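Local coordinates for protein sulfur oxygenase/reductase (Halothiobacillus neapolitanus, PDB 6QPA) that probably catalyses, as a 24-subunit shell, the oxygen-dependent oxidation and disproportionation of elemental sulfur at a mononuclear non-haem iron site, at residues 7-12 with 116-121; 200-205 with 241-246. All blocks are in the same frame, centred on the assembly; numbering follows the deposited sequence.

Contact 1: 7-12 with 116-121; sequences IIAINM and EPYFEV
I8 and F119 form the hydrogen-bonded pair of an antiparallel ladder joining strands 7-15 and 110-125 in the core sheet, the segment axes making 143°. I8 N donates almost straight to F119 O (3.0 Å), whereas the return bond from F119 N to I8 O is shorter (2.7 Å) but bent to 142° at the hydrogen. I10 N reaches P117 O at 3.0 Å, its donor nearly along the C=O axis, and CA-H...O contacts from A9 to P117 O and from E116 to I10 O supplement the ladder.

Apolar packing occupies the face carrying I8, I10, M12 and F119. I10 CD1 lies over one face of the F119 ring, 3.6 Å from F119 CD1, the two side chains crossing at about a right angle. M12, extended beyond CG, meets the ring tip to tip through CE, 4.0 Å from F119 CZ; L254 of strand 251-259 touches all three residues. Replacing F119 by an alanine would probably open a gap beneath I10 CD1 and leave M12 CE without its aromatic partner.

The opposite face is mixed: E116 binds iron there, while I7 and A9 pack on the Y118 ring. E116 has CG anti to the backbone N (chi1 -166°), which brings CG to 3.7 Å from N11 N. Its OE2 is an iron ligand, with H88 and H92 completing the facial triad of two histidines and one carboxylate. A water lies within hydrogen-bonding distance of A9 O and of E116 OE2, 2.8 Å from the latter. Y118 CD1 rests 3.7 Å from I7 CG2, while Y118 OH bonds to E89 and H88.

One face is thus purely apolar in this contact, while the other combines apolar packing on Y118 with the iron's carboxylate and a tyrosine bonded to the ligand H88.

Contact 2: 200-205 with 241-246; sequences KQFGVS and DKPPIP. With SO4 (sulfate ion), chain Z.
V204 and I245 are the hydrogen-bonded pair of a minimal antiparallel beta ladder, in which the short, weakly bonded strand 245-246 lies against the end of strand 193-204 in the core sheet. The two bonds are unequal: V204 N to I245 O measures 2.9 Å, whereas I245 N to V204 O stretches to 3.3 Å.

The packing is tight around this pair. The side chains of V204 and I245 share one face of the sheet and cross obliquely, their CB atoms 3.7 Å apart. V204 O also has P244 CD beside it at 3.2 Å, within the turn that brings the second segment alongside the strand. P243 directs its CB at the strand and takes the place beside G203: P243 CB is 3.6 Å from G203 CA, and a side chain on that glycine would collide with it. At the margin, the ring of F202 comes back to the same proline, although F202 CB is directed away; F202 CG sits between the backbone N and the carbonyl carbon (chi1 67°), and F202 CE2 approaches P243 CG at 3.7 Å. V85 of helix 85-94 touches both F202 and P243.

The outer side is looser. P246 has its CB directed away from the strand and, with I245, packs on D291 of a neighbouring subunit. D241 and K242 are exposed and make no contact with 200-205; instead their successive amides hold a sulfate, probably from the crystallisation liquor. K242 N donates to sulfate O2 over 2.8 Å at 152°, and D241 N to sulfate O3 over the same 2.8 Å, nearly straight at 171°.

How the contacts relate
Contact 1 and contact 2 follow one another along the chain and have centres about 9 Å apart. They share one sheet because segment 116-121 pairs with 200-205 on the edge it does not give to 7-12. Probable hydrogen bonds run from Y118 N to G203 O (2.6 Å) and from E120 N to K200 O (2.9 Å), and V204 CG1 packs 3.5 Å from E116 O. Both contacts reach the iron site: E116 of contact 1 is a ligand, while the side chain of S205 in contact 2 lies about 6 Å from the metal. E89 ties them together, its OE2 bonding to both Y118 OH and S205 OG.

Contact 1: 7-12 with 116-121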
ATOM      1  N   ILE A   7     -51.661 -43.125  -4.576  1.00 28.44           N
ATOM      2  CA  ILE A   7     -51.357 -42.378  -5.786  1.00 30.91           C
ATOM      3  C   ILE A   7     -50.349 -41.293  -5.420  1.00 35.97           C
ATOM      4  O   ILE A   7     -50.465 -40.660  -4.364  1.00 32.25           O
ATOM      5  CB  ILE A   7     -52.662 -41.765  -6.351  1.00 35.15           C
ATOM      6  CG1 ILE A   7     -53.665 -42.854  -6.758  1.00 48.80           C
ATOM      7  CG2 ILE A   7     -52.399 -40.793  -7.471  1.00 36.33           C
ATOM      8  CD1 ILE A   7     -53.099 -43.906  -7.626  1.00 40.41           C
ATOM      9  N   ILE A   8     -49.383 -41.038  -6.289  1.00 38.90           N
ATOM     10  CA  ILE A   8     -48.397 -39.999  -6.027  1.00 32.69           C
ATOM     11  C   ILE A   8     -48.519 -38.977  -7.136  1.00 34.35           C
ATOM     12  O   ILE A   8     -48.394 -39.322  -8.318  1.00 33.44           O
ATOM     13  CB  ILE A   8     -46.964 -40.546  -5.939  1.00 27.98           C
ATOM     14  CG1 ILE A   8     -46.875 -41.630  -4.870  1.00 28.04           C
ATOM     15  CG2 ILE A   8     -45.971 -39.407  -5.529  1.00 27.28           C
ATOM     16  CD1 ILE A   8     -45.462 -42.159  -4.684  1.00 28.35           C
ATOM     17  N   ALA A   9     -48.806 -37.735  -6.761  1.00 25.93           N
ATOM     18  CA  ALA A   9     -48.720 -36.614  -7.681  1.00 30.27           C
ATOM     19  C   ALA A   9     -47.346 -35.982  -7.530  1.00 27.57           C
ATOM     20  O   ALA A   9     -46.899 -35.710  -6.407  1.00 30.69           O
ATOM     21  CB  ALA A   9     -49.836 -35.588  -7.428  1.00 25.69           C
ATOM     22  N   ILE A  10     -46.648 -35.803  -8.645  1.00 29.78           N
ATOM     23  CA  ILE A  10     -45.315 -35.217  -8.622  1.00 32.46           C
ATOM     24  C   ILE A  10     -45.391 -33.874  -9.312  1.00 32.02           C
ATOM     25  O   ILE A  10     -45.498 -33.805 -10.539  1.00 33.36           O
ATOM     26  CB  ILE A  10     -44.258 -36.113  -9.277  1.00 29.11           C
ATOM     27  CG1 ILE A  10     -44.242 -37.464  -8.565  1.00 24.91           C
ATOM     28  CG2 ILE A  10     -42.898 -35.414  -9.194  1.00 27.13           C
ATOM     29  CD1 ILE A  10     -43.234 -38.488  -9.143  1.00 25.98           C
ATOM     30  N   ASN A  11     -45.335 -32.807  -8.522  1.00 29.82           N
ATOM     31  CA  ASN A  11     -45.268 -31.458  -9.057  1.00 31.19           C
ATOM     32  C   ASN A  11     -43.826 -31.197  -9.483  1.00 33.30           C
ATOM     33  O   ASN A  11     -42.926 -31.127  -8.639  1.00 32.41           O
ATOM     34  CB  ASN A  11     -45.739 -30.458  -8.006  1.00 32.52           C
ATOM     35  CG  ASN A  11     -46.006 -29.108  -8.585  1.00 43.39           C
ATOM     36  OD1 ASN A  11     -45.080 -28.378  -8.915  1.00 46.22           O
ATOM     37  ND2 ASN A  11     -47.285 -28.763  -8.727  1.00 51.61           N
ATOM     38  N   MET A  12     -43.605 -31.064 -10.786  1.00 34.25           N
ATOM     39  CA  MET A  12     -42.279 -30.902 -11.370  1.00 33.78           C
ATOM     40  C   MET A  12     -42.125 -29.466 -11.836  1.00 37.29           C
ATOM     41  O   MET A  12     -42.957 -28.972 -12.609  1.00 38.11           O
ATOM     42  CB  MET A  12     -42.079 -31.860 -12.538  1.00 28.49           C
ATOM     43  CG  MET A  12     -42.249 -33.321 -12.184  1.00 30.68           C
ATOM     44  SD  MET A  12     -42.392 -34.299 -13.688  1.00 41.16           S
ATOM     45  CE  MET A  12     -42.306 -35.946 -12.995  1.00 38.09           C
ATOM     46  N   GLU A 116     -47.645 -31.454 -13.255  1.00 33.55           N
ATOM     47  CA  GLU A 116     -47.940 -32.337 -12.128  1.00 36.62           C
ATOM     48  C   GLU A 116     -48.627 -33.611 -12.606  1.00 35.47           C
ATOM     49  O   GLU A 116     -49.865 -33.712 -12.562  1.00 29.30           O
ATOM     50  CB  GLU A 116     -48.797 -31.636 -11.077  1.00 28.64           C
ATOM     51  CG  GLU A 116     -48.823 -32.415  -9.766  1.00 33.15           C
ATOM     52  CD  GLU A 116     -49.705 -31.782  -8.725  1.00 36.07           C
ATOM     53  OE1 GLU A 116     -50.777 -31.278  -9.095  1.00 41.27           O
ATOM     54  OE2 GLU A 116     -49.338 -31.804  -7.537  1.00 50.21           O
ATOM     55  N   PRO A 117     -47.862 -34.608 -13.041  1.00 25.65           N
ATOM     56  CA  PRO A 117     -48.460 -35.890 -13.431  1.00 25.86           C
ATOM     57  C   PRO A 117     -48.784 -36.744 -12.215  1.00 30.58           C
ATOM     58  O   PRO A 117     -48.207 -36.596 -11.134  1.00 28.32           O
ATOM     59  CB  PRO A 117     -47.365 -36.558 -14.282  1.00 29.87           C
ATOM     60  CG  PRO A 117     -46.272 -35.509 -14.456  1.00 27.79           C
ATOM     61  CD  PRO A 117     -46.409 -34.592 -13.285  1.00 26.44           C
ATOM     62  N   TYR A 118     -49.714 -37.663 -12.425  1.00 26.23           N
ATOM     63  CA  TYR A 118     -50.108 -38.670 -11.448  1.00 31.13           C
ATOM     64  C   TYR A 118     -49.377 -39.985 -11.718  1.00 37.65           C
ATOM     65  O   TYR A 118     -49.226 -40.398 -12.878  1.00 29.66           O
ATOM     66  CB  TYR A 118     -51.613 -38.915 -11.508  1.00 29.92           C
ATOM     67  CG  TYR A 118     -52.488 -37.834 -10.905  1.00 30.44           C
ATOM     68  CD1 TYR A 118     -52.605 -37.704  -9.526  1.00 30.78           C
ATOM     69  CD2 TYR A 118     -53.252 -36.981 -11.716  1.00 28.15           C
ATOM     70  CE1 TYR A 118     -53.432 -36.740  -8.951  1.00 33.15           C
ATOM     71  CE2 TYR A 118     -54.089 -36.008 -11.144  1.00 30.63           C
ATOM     72  CZ  TYR A 118     -54.167 -35.901  -9.760  1.00 29.09           C
ATOM     73  OH  TYR A 118     -54.972 -34.972  -9.167  1.00 35.10           O
ATOM     74  N   PHE A 119     -48.928 -40.645 -10.640  1.00 30.67           N
ATOM     75  CA  PHE A 119     -48.149 -41.868 -10.754  1.00 28.78           C
ATOM     76  C   PHE A 119     -48.750 -42.981  -9.918  1.00 34.35           C
ATOM     77  O   PHE A 119     -49.162 -42.783  -8.772  1.00 31.39           O
ATOM     78  CB  PHE A 119     -46.683 -41.658 -10.339  1.00 29.04           C
ATOM     79  CG  PHE A 119     -45.938 -40.792 -11.287  1.00 31.63           C
ATOM     80  CD1 PHE A 119     -46.019 -39.421 -11.178  1.00 27.77           C
ATOM     81  CD2 PHE A 119     -45.209 -41.345 -12.325  1.00 31.55           C
ATOM     82  CE1 PHE A 119     -45.361 -38.609 -12.076  1.00 29.18           C
ATOM     83  CE2 PHE A 119     -44.555 -40.545 -13.231  1.00 31.77           C
ATOM     84  CZ  PHE A 119     -44.626 -39.161 -13.098  1.00 30.94           C
ATOM     85  N   GLU A 120     -48.766 -44.156 -10.508  1.00 27.60           N
ATOM     86  CA  GLU A 120     -49.082 -45.379  -9.814  1.00 27.94           C
ATOM     87  C   GLU A 120     -47.800 -46.013  -9.294  1.00 28.12           C
ATOM     88  O   GLU A 120     -46.777 -46.036  -9.987  1.00 31.62           O
ATOM     89  CB  GLU A 120     -49.818 -46.327 -10.767  1.00 32.28           C
ATOM     90  CG  GLU A 120     -49.908 -47.746 -10.277  1.00 45.87           C
ATOM     91  CD  GLU A 120     -50.448 -48.701 -11.333  1.00 50.00           C
ATOM     92  OE1 GLU A 120     -50.899 -48.234 -12.409  1.00 48.85           O
ATOM     93  OE2 GLU A 120     -50.416 -49.919 -11.072  1.00 54.87           O
ATOM     94  N   VAL A 121     -47.851 -46.509  -8.063  1.00 31.84           N
ATOM     95  CA  VAL A 121     -46.734 -47.241  -7.486  1.00 30.62           C
ATOM     96  C   VAL A 121     -46.883 -48.688  -7.941  1.00 36.14           C
ATOM     97  O   VAL A 121     -47.679 -49.441  -7.391  1.00 39.01           O
ATOM     98  CB  VAL A 121     -46.691 -47.113  -5.964  1.00 32.18           C
ATOM     99  CG1 VAL A 121     -45.495 -47.898  -5.406  1.00 33.01           C
ATOM    100  CG2 VAL A 121     -46.568 -45.644  -5.578  1.00 34.79           C
TER
HETATM  101  O   HOH W   1     -47.624 -32.879  -5.601  1.00 39.75           O

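Contact 2: 200-205 with 241-246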
ATOM      1  N   LYS A 200     -45.371 -45.333 -12.434  1.00 29.95           N
ATOM      2  CA  LYS A 200     -45.874 -45.316 -13.809  1.00 25.84           C
ATOM      3  C   LYS A 200     -46.821 -44.134 -13.966  1.00 28.05           C
ATOM      4  O   LYS A 200     -47.810 -44.040 -13.236  1.00 33.06           O
ATOM      5  CB  LYS A 200     -46.621 -46.616 -14.120  1.00 25.47           C
ATOM      6  CG  LYS A 200     -47.147 -46.735 -15.557  1.00 29.77           C
ATOM      7  CD  LYS A 200     -48.060 -47.933 -15.673  1.00 28.30           C
ATOM      8  CE  LYS A 200     -48.580 -48.127 -17.093  1.00 29.40           C
ATOM      9  NZ  LYS A 200     -49.620 -49.201 -17.028  1.00 33.62           N
ATOM     10  N   GLN A 201     -46.535 -43.248 -14.913  1.00 27.77           N
ATOM     11  CA  GLN A 201     -47.416 -42.109 -15.147  1.00 26.32           C
ATOM     12  C   GLN A 201     -48.694 -42.571 -15.843  1.00 34.37           C
ATOM     13  O   GLN A 201     -48.627 -43.234 -16.877  1.00 30.88           O
ATOM     14  CB  GLN A 201     -46.714 -41.048 -15.998  1.00 25.14           C
ATOM     15  CG  GLN A 201     -47.669 -39.882 -16.311  1.00 37.84           C
ATOM     16  CD  GLN A 201     -47.148 -38.863 -17.313  1.00 33.94           C
ATOM     17  OE1 GLN A 201     -47.930 -38.316 -18.088  1.00 34.12           O
ATOM     18  NE2 GLN A 201     -45.828 -38.600 -17.303  1.00 28.36           N
ATOM     19  N   PHE A 202     -49.862 -42.223 -15.281  1.00 37.36           N
ATOM     20  CA  PHE A 202     -51.133 -42.575 -15.908  1.00 32.51           C
ATOM     21  C   PHE A 202     -52.045 -41.372 -16.121  1.00 35.95           C
ATOM     22  O   PHE A 202     -53.170 -41.555 -16.580  1.00 35.34           O
ATOM     23  CB  PHE A 202     -51.878 -43.666 -15.101  1.00 33.37           C
ATOM     24  CG  PHE A 202     -52.364 -43.210 -13.734  1.00 35.25           C
ATOM     25  CD1 PHE A 202     -51.529 -43.258 -12.620  1.00 30.84           C
ATOM     26  CD2 PHE A 202     -53.656 -42.737 -13.569  1.00 32.92           C
ATOM     27  CE1 PHE A 202     -51.973 -42.837 -11.365  1.00 32.38           C
ATOM     28  CE2 PHE A 202     -54.116 -42.311 -12.316  1.00 34.55           C
ATOM     29  CZ  PHE A 202     -53.266 -42.355 -11.210  1.00 33.35           C
ATOM     30  N   GLY A 203     -51.599 -40.159 -15.825  1.00 32.15           N
ATOM     31  CA  GLY A 203     -52.411 -38.981 -16.072  1.00 31.95           C
ATOM     32  C   GLY A 203     -51.726 -37.756 -15.505  1.00 33.53           C
ATOM     33  O   GLY A 203     -50.661 -37.850 -14.879  1.00 29.80           O
ATOM     34  N   VAL A 204     -52.353 -36.595 -15.738  1.00 29.98           N
ATOM     35  CA  VAL A 204     -51.815 -35.303 -15.300  1.00 33.06           C
ATOM     36  C   VAL A 204     -52.929 -34.463 -14.693  1.00 32.84           C
ATOM     37  O   VAL A 204     -54.063 -34.475 -15.181  1.00 31.08           O
ATOM     38  CB  VAL A 204     -51.149 -34.525 -16.456  1.00 28.69           C
ATOM     39  CG1 VAL A 204     -50.589 -33.183 -15.949  1.00 26.15           C
ATOM     40  CG2 VAL A 204     -50.015 -35.356 -17.072  1.00 35.69           C
ATOM     41  N   SER A 205     -52.609 -33.730 -13.625  1.00 27.93           N
ATOM     42  CA  SER A 205     -53.570 -32.800 -13.039  1.00 33.52           C
ATOM     43  C   SER A 205     -53.493 -31.474 -13.789  1.00 30.78           C
ATOM     44  O   SER A 205     -52.424 -30.866 -13.877  1.00 34.65           O
ATOM     45  CB  SER A 205     -53.304 -32.593 -11.550  1.00 33.70           C
ATOM     46  OG  SER A 205     -54.168 -31.589 -11.038  1.00 34.45           O
ATOM     47  N   ASP A 241     -62.538 -37.457 -10.756  1.00 37.23           N
ATOM     48  CA  ASP A 241     -62.191 -38.747 -10.165  1.00 38.41           C
ATOM     49  C   ASP A 241     -60.969 -39.370 -10.828  1.00 38.20           C
ATOM     50  O   ASP A 241     -60.264 -40.173 -10.206  1.00 37.52           O
ATOM     51  CB  ASP A 241     -63.351 -39.724 -10.344  1.00 52.53           C
ATOM     52  CG  ASP A 241     -64.441 -39.524  -9.346  1.00 70.93           C
ATOM     53  OD1 ASP A 241     -64.231 -38.787  -8.361  1.00 77.92           O
ATOM     54  OD2 ASP A 241     -65.523 -40.100  -9.559  1.00 78.21           O
ATOM     55  N   LYS A 242     -60.758 -39.075 -12.103  1.00 30.51           N
ATOM     56  CA  LYS A 242     -59.650 -39.539 -12.910  1.00 34.34           C
ATOM     57  C   LYS A 242     -58.885 -38.332 -13.427  1.00 32.79           C
ATOM     58  O   LYS A 242     -59.473 -37.259 -13.583  1.00 34.24           O
ATOM     59  CB  LYS A 242     -60.164 -40.382 -14.087  1.00 35.35           C
ATOM     60  CG  LYS A 242     -60.898 -41.634 -13.656  1.00 46.27           C
ATOM     61  CD  LYS A 242     -61.471 -42.384 -14.844  1.00 62.02           C
ATOM     62  CE  LYS A 242     -62.193 -43.649 -14.394  1.00 77.12           C
ATOM     63  NZ  LYS A 242     -62.773 -44.395 -15.555  1.00 86.55           N
ATOM     64  N   PRO A 243     -57.590 -38.459 -13.696  1.00 37.30           N
ATOM     65  CA  PRO A 243     -56.831 -37.307 -14.200  1.00 34.89           C
ATOM     66  C   PRO A 243     -57.512 -36.735 -15.426  1.00 32.93           C
ATOM     67  O   PRO A 243     -57.962 -37.495 -16.296  1.00 33.62           O
ATOM     68  CB  PRO A 243     -55.459 -37.906 -14.549  1.00 31.36           C
ATOM     69  CG  PRO A 243     -55.349 -39.131 -13.629  1.00 28.85           C
ATOM     70  CD  PRO A 243     -56.751 -39.668 -13.552  1.00 34.53           C
ATOM     71  N   PRO A 244     -57.696 -35.412 -15.490  1.00 37.56           N
ATOM     72  CA  PRO A 244     -58.295 -34.830 -16.705  1.00 35.55           C
ATOM     73  C   PRO A 244     -57.401 -34.984 -17.923  1.00 36.53           C
ATOM     74  O   PRO A 244     -57.883 -35.269 -19.026  1.00 43.22           O
ATOM     75  CB  PRO A 244     -58.456 -33.344 -16.347  1.00 43.70           C
ATOM     76  CG  PRO A 244     -58.019 -33.201 -14.919  1.00 38.87           C
ATOM     77  CD  PRO A 244     -57.236 -34.388 -14.541  1.00 34.03           C
ATOM     78  N   ILE A 245     -56.100 -34.798 -17.746  1.00 34.95           N
ATOM     79  CA  ILE A 245     -55.153 -34.847 -18.852  1.00 32.69           C
ATOM     80  C   ILE A 245     -54.646 -36.283 -18.945  1.00 33.46           C
ATOM     81  O   ILE A 245     -54.252 -36.858 -17.926  1.00 30.47           O
ATOM     82  CB  ILE A 245     -54.014 -33.841 -18.636  1.00 35.20           C
ATOM     83  CG1 ILE A 245     -54.564 -32.417 -18.610  1.00 33.76           C
ATOM     84  CG2 ILE A 245     -52.935 -33.975 -19.714  1.00 24.78           C
ATOM     85  CD1 ILE A 245     -53.506 -31.399 -18.149  1.00 34.00           C
ATOM     86  N   PRO A 246     -54.707 -36.915 -20.117  1.00 33.50           N
ATOM     87  CA  PRO A 246     -54.222 -38.300 -20.251  1.00 30.32           C
ATOM     88  C   PRO A 246     -52.732 -38.408 -19.958  1.00 35.67           C
ATOM     89  O   PRO A 246     -51.973 -37.450 -20.132  1.00 32.83           O
ATOM     90  CB  PRO A 246     -54.512 -38.644 -21.718  1.00 30.53           C
ATOM     91  CG  PRO A 246     -55.544 -37.647 -22.154  1.00 42.92           C
ATOM     92  CD  PRO A 246     -55.293 -36.398 -21.363  1.00 35.07           C
TER
HETATM   93  S   SO4 Z 402     -64.075 -38.100 -13.980  1.00 79.89           S
HETATM   94  O1  SO4 Z 402     -64.584 -37.184 -15.000  1.00 75.65           O
HETATM   95  O2  SO4 Z 402     -62.616 -38.027 -13.984  1.00 87.96           O
HETATM   96  O3  SO4 Z 402     -64.571 -37.694 -12.668  1.00 80.33           O
HETATM   97  O4  SO4 Z 402     -64.504 -39.479 -14.256  1.00 80.28           O